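Local coordinates for tRNA modification GTPase MnmE (Chlorobium tepidum, PDB 3GEE), which hydrolyses GTP and probably takes part in adding a carboxymethylaminomethyl group to the wobble uridine of certain tRNAs, at residues A417-A428 / E444-I455. Sequence-based numbering, arbitrary orientation.
Sequences ALRNASDALQNA and ELRAALDYVGQI
In the helical domain of MnmE, helices 412-432 and 441-456 pack as an antiparallel pair, and Ala-421 faces Ala-448 at the middle of the contact. Ala-421 CA lies 4.3 Å from Ala-448 CA. The segment axes approach to 8.1 Å at 166°, a close spacing that fits the small alanine side chains lining both helices. Ala-424 CB rests between Ala-447 and Ala-448, and Leu-425 CD1 reaches Ala-448 CB. Toward one end, Ala-417 CB meets Ile-455 CG2 at 3.6 Å. The Tyr-451 side chain packs against segment 417-428, its CB near Ala-421 CB. Asn-420 CB sits over the centre of the Tyr-451 ring in a CH-pi contact, 3.6 Å from the centroid. The Asn-420 amide stands steeply to the ring, 78° between planes, and its ND2 bonds back to Glu-416 O. With an alanine in place of Tyr-451, Asn-420 CB would probably lose its aromatic partner and a gap would open beside Ala-421. Near the other end, Asn-427 ND2 donates to Glu-444 OE1 at 3.1 Å, from above the carboxylate plane. Glu-444 bends at chi2 (-56°), which folds its carboxylate back against Asn-427 CB. Leu-418 and Val-452 both touch Leu-173 of helix 168-177. The alanines allow the close approach, and a neutral amide meets the Glu-444 carboxylate beside the seam.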
loop_
_atom_site.group_PDB
_atom_site.type_symbol
_atom_site.label_atom_id
_atom_site.label_comp_id
_atom_site.label_asym_id
_atom_site.label_seq_id
_atom_site.Cartn_x
_atom_site.Cartn_y
_atom_site.Cartn_z
ATOM N N ALA A 417 -11.144 32.710 9.862
ATOM C CA ALA A 417 -12.585 32.802 10.051
ATOM C C ALA A 417 -12.957 33.160 11.494
ATOM O O ALA A 417 -13.857 33.973 11.719
ATOM C CB ALA A 417 -13.252 31.507 9.629
ATOM N N LEU A 418 -12.263 32.557 12.461
ATOM C CA LEU A 418 -12.470 32.861 13.880
ATOM C C LEU A 418 -12.093 34.308 14.186
ATOM O O LEU A 418 -12.733 34.968 15.011
ATOM C CB LEU A 418 -11.672 31.908 14.776
ATOM C CG LEU A 418 -12.118 30.447 14.930
ATOM C CD1 LEU A 418 -11.064 29.640 15.685
ATOM C CD2 LEU A 418 -13.475 30.329 15.616
ATOM N N ARG A 419 -11.048 34.792 13.517
ATOM C CA ARG A 419 -10.677 36.198 13.576
ATOM C C ARG A 419 -11.797 37.056 13.001
ATOM O O ARG A 419 -12.292 37.967 13.666
ATOM C CB ARG A 419 -9.376 36.448 12.814
ATOM C CG ARG A 419 -8.117 36.107 13.594
ATOM C CD ARG A 419 -6.921 36.873 13.042
ATOM N NE ARG A 419 -6.482 36.342 11.753
ATOM C CZ ARG A 419 -5.693 36.987 10.898
ATOM N NH1 ARG A 419 -5.351 36.405 9.753
ATOM N NH2 ARG A 419 -5.247 38.209 11.176
ATOM N N ASN A 420 -12.201 36.744 11.771
ATOM C CA ASN A 420 -13.293 37.440 11.097
ATOM C C ASN A 420 -14.576 37.472 11.922
ATOM O O ASN A 420 -15.329 38.450 11.875
ATOM C CB ASN A 420 -13.560 36.818 9.725
ATOM C CG ASN A 420 -12.674 37.396 8.639
ATOM O OD1 ASN A 420 -13.289 38.091 7.687
ATOM N ND2 ASN A 420 -11.455 37.218 8.648
ATOM N N ALA A 421 -14.812 36.400 12.675
ATOM C CA ALA A 421 -15.956 36.314 13.575
ATOM C C ALA A 421 -15.805 37.261 14.764
ATOM O O ALA A 421 -16.717 38.038 15.053
ATOM C CB ALA A 421 -16.161 34.880 14.046
ATOM N N SER A 422 -14.653 37.209 15.435
ATOM C CA SER A 422 -14.403 38.042 16.619
ATOM C C SER A 422 -14.249 39.530 16.290
ATOM O O SER A 422 -14.425 40.384 17.164
ATOM C CB SER A 422 -13.187 37.538 17.397
ATOM O OG SER A 422 -12.026 37.561 16.592
ATOM N N ASP A 423 -13.914 39.830 15.035
ATOM C CA ASP A 423 -13.883 41.207 14.541
ATOM C C ASP A 423 -15.298 41.739 14.344
ATOM O O ASP A 423 -15.603 42.869 14.733
ATOM C CB ASP A 423 -13.096 41.301 13.230
ATOM C CG ASP A 423 -11.592 41.235 13.441
ATOM O OD1 ASP A 423 -10.851 41.349 12.439
ATOM O OD2 ASP A 423 -11.144 41.069 14.597
ATOM N N ALA A 424 -16.153 40.913 13.740
ATOM C CA ALA A 424 -17.574 41.218 13.595
ATOM C C ALA A 424 -18.248 41.307 14.967
ATOM O O ALA A 424 -19.140 42.135 15.175
ATOM C CB ALA A 424 -18.256 40.171 12.726
ATOM N N LEU A 425 -17.805 40.452 15.890
ATOM C CA LEU A 425 -18.263 40.460 17.282
ATOM C C LEU A 425 -17.864 41.730 18.029
ATOM O O LEU A 425 -18.651 42.263 18.816
ATOM C CB LEU A 425 -17.727 39.234 18.026
ATOM C CG LEU A 425 -18.637 38.107 18.540
ATOM C CD1 LEU A 425 -19.944 37.961 17.765
ATOM C CD2 LEU A 425 -17.866 36.795 18.554
ATOM N N GLN A 426 -16.641 42.203 17.784
ATOM C CA GLN A 426 -16.164 43.450 18.381
ATOM C C GLN A 426 -16.856 44.653 17.751
ATOM O O GLN A 426 -17.141 45.635 18.438
ATOM C CB GLN A 426 -14.646 43.585 18.246
ATOM C CG GLN A 426 -14.038 44.619 19.187
ATOM C CD GLN A 426 -12.632 45.021 18.793
ATOM O OE1 GLN A 426 -11.678 44.786 19.533
ATOM N NE2 GLN A 426 -12.495 45.630 17.618
ATOM N N ASN A 427 -17.117 44.567 16.446
ATOM C CA ASN A 427 -17.891 45.582 15.733
ATOM C C ASN A 427 -19.260 45.787 16.374
ATOM O O ASN A 427 -19.752 46.912 16.466
ATOM C CB ASN A 427 -18.054 45.208 14.256
ATOM C CG ASN A 427 -16.779 45.409 13.450
ATOM O OD1 ASN A 427 -15.820 46.033 13.911
ATOM N ND2 ASN A 427 -16.767 44.879 12.232
ATOM N N ALA A 428 -19.862 44.687 16.820
ATOM C CA ALA A 428 -21.110 44.733 17.570
ATOM C C ALA A 428 -20.871 45.221 19.002
ATOM O O ALA A 428 -21.700 45.943 19.563
ATOM C CB ALA A 428 -21.775 43.365 17.575
ATOM N N GLU A 444 -23.821 42.684 11.809
ATOM C CA GLU A 444 -22.578 42.170 12.390
ATOM C C GLU A 444 -22.758 40.803 13.047
ATOM O O GLU A 444 -21.870 39.952 12.970
ATOM C CB GLU A 444 -21.991 43.169 13.395
ATOM C CG GLU A 444 -21.675 44.551 12.820
ATOM C CD GLU A 444 -20.746 44.503 11.616
ATOM O OE1 GLU A 444 -19.669 43.874 11.707
ATOM O OE2 GLU A 444 -21.094 45.104 10.579
ATOM N N LEU A 445 -23.905 40.601 13.691
ATOM C CA LEU A 445 -24.202 39.340 14.367
ATOM C C LEU A 445 -24.386 38.203 13.370
ATOM O O LEU A 445 -23.922 37.086 13.606
ATOM C CB LEU A 445 -25.443 39.469 15.254
ATOM C CG LEU A 445 -25.466 40.525 16.363
ATOM C CD1 LEU A 445 -26.831 40.522 17.024
ATOM C CD2 LEU A 445 -24.365 40.301 17.399
ATOM N N ARG A 446 -25.063 38.498 12.258
ATOM C CA ARG A 446 -25.224 37.536 11.166
ATOM C C ARG A 446 -23.909 37.258 10.451
ATOM O O ARG A 446 -23.730 36.184 9.876
ATOM C CB ARG A 446 -26.270 38.006 10.152
ATOM C CG ARG A 446 -27.649 37.413 10.367
ATOM C CD ARG A 446 -28.152 36.727 9.104
ATOM N NE ARG A 446 -27.512 35.424 8.903
ATOM C CZ ARG A 446 -27.763 34.602 7.886
ATOM N NH1 ARG A 446 -27.125 33.445 7.803
ATOM N NH2 ARG A 446 -28.648 34.929 6.952
ATOM N N ALA A 447 -23.005 38.235 10.483
ATOM C CA ALA A 447 -21.673 38.079 9.907
ATOM C C ALA A 447 -20.830 37.095 10.715
ATOM O O ALA A 447 -20.089 36.297 10.142
ATOM C CB ALA A 447 -20.977 39.429 9.802
ATOM N N ALA A 448 -20.957 37.153 12.041
ATOM C CA ALA A 448 -20.230 36.261 12.944
ATOM C C ALA A 448 -20.710 34.813 12.830
ATOM O O ALA A 448 -19.897 33.893 12.714
ATOM C CB ALA A 448 -20.346 36.747 14.374
ATOM N N LEU A 449 -22.030 34.626 12.866
ATOM C CA LEU A 449 -22.651 33.312 12.673
ATOM C C LEU A 449 -22.323 32.737 11.295
ATOM O O LEU A 449 -22.199 31.520 11.134
ATOM C CB LEU A 449 -24.171 33.394 12.898
ATOM C CG LEU A 449 -25.112 32.437 12.151
ATOM C CD1 LEU A 449 -26.122 31.793 13.084
ATOM C CD2 LEU A 449 -25.809 33.146 10.993
ATOM N N ASP A 450 -22.186 33.625 10.313
ATOM C CA ASP A 450 -21.793 33.246 8.962
ATOM C C ASP A 450 -20.347 32.749 8.941
ATOM O O ASP A 450 -20.025 31.796 8.228
ATOM C CB ASP A 450 -21.955 34.437 8.014
ATOM C CG ASP A 450 -22.437 34.032 6.632
ATOM O OD1 ASP A 450 -21.909 33.046 6.067
ATOM O OD2 ASP A 450 -23.341 34.720 6.106
ATOM N N TYR A 451 -19.488 33.391 9.734
ATOM C CA TYR A 451 -18.068 33.042 9.786
ATOM C C TYR A 451 -17.797 31.765 10.573
ATOM O O TYR A 451 -17.016 30.922 10.130
ATOM C CB TYR A 451 -17.228 34.204 10.329
ATOM C CG TYR A 451 -17.059 35.356 9.357
ATOM C CD1 TYR A 451 -16.815 35.126 8.001
ATOM C CD2 TYR A 451 -17.125 36.678 9.797
ATOM C CE1 TYR A 451 -16.656 36.182 7.108
ATOM C CE2 TYR A 451 -16.965 37.742 8.910
ATOM C CZ TYR A 451 -16.730 37.485 7.570
ATOM O OH TYR A 451 -16.571 38.530 6.691
ATOM N N VAL A 452 -18.437 31.626 11.732
ATOM C CA VAL A 452 -18.309 30.419 12.551
ATOM C C VAL A 452 -18.848 29.205 11.788
ATOM O O VAL A 452 -18.282 28.112 11.855
ATOM C CB VAL A 452 -19.025 30.577 13.919
ATOM C CG1 VAL A 452 -18.965 29.287 14.730
ATOM C CG2 VAL A 452 -18.405 31.713 14.709
ATOM N N GLY A 453 -19.929 29.421 11.045
ATOM C CA GLY A 453 -20.561 28.368 10.257
ATOM C C GLY A 453 -19.765 27.920 9.046
ATOM O O GLY A 453 -19.876 26.770 8.621
ATOM N N GLN A 454 -18.964 28.824 8.487
ATOM C CA GLN A 454 -18.147 28.516 7.312
ATOM C C GLN A 454 -17.080 27.462 7.590
ATOM O O GLN A 454 -16.716 26.690 6.700
ATOM C CB GLN A 454 -17.494 29.784 6.759
ATOM C CG GLN A 454 -18.302 30.461 5.665
ATOM C CD GLN A 454 -17.763 31.825 5.280
ATOM O OE1 GLN A 454 -16.557 32.074 5.335
ATOM N NE2 GLN A 454 -18.663 32.721 4.882
ATOM N N ILE A 455 -16.588 27.431 8.824
ATOM C CA ILE A 455 -15.526 26.503 9.193
ATOM C C ILE A 455 -16.049 25.068 9.314
ATOM O O ILE A 455 -15.289 24.115 9.141
ATOM C CB ILE A 455 -14.737 26.959 10.464
ATOM C CG1 ILE A 455 -15.135 26.171 11.710
ATOM C CG2 ILE A 455 -14.877 28.461 10.704
ATOM C CD1 ILE A 455 -13.969 25.933 12.633
#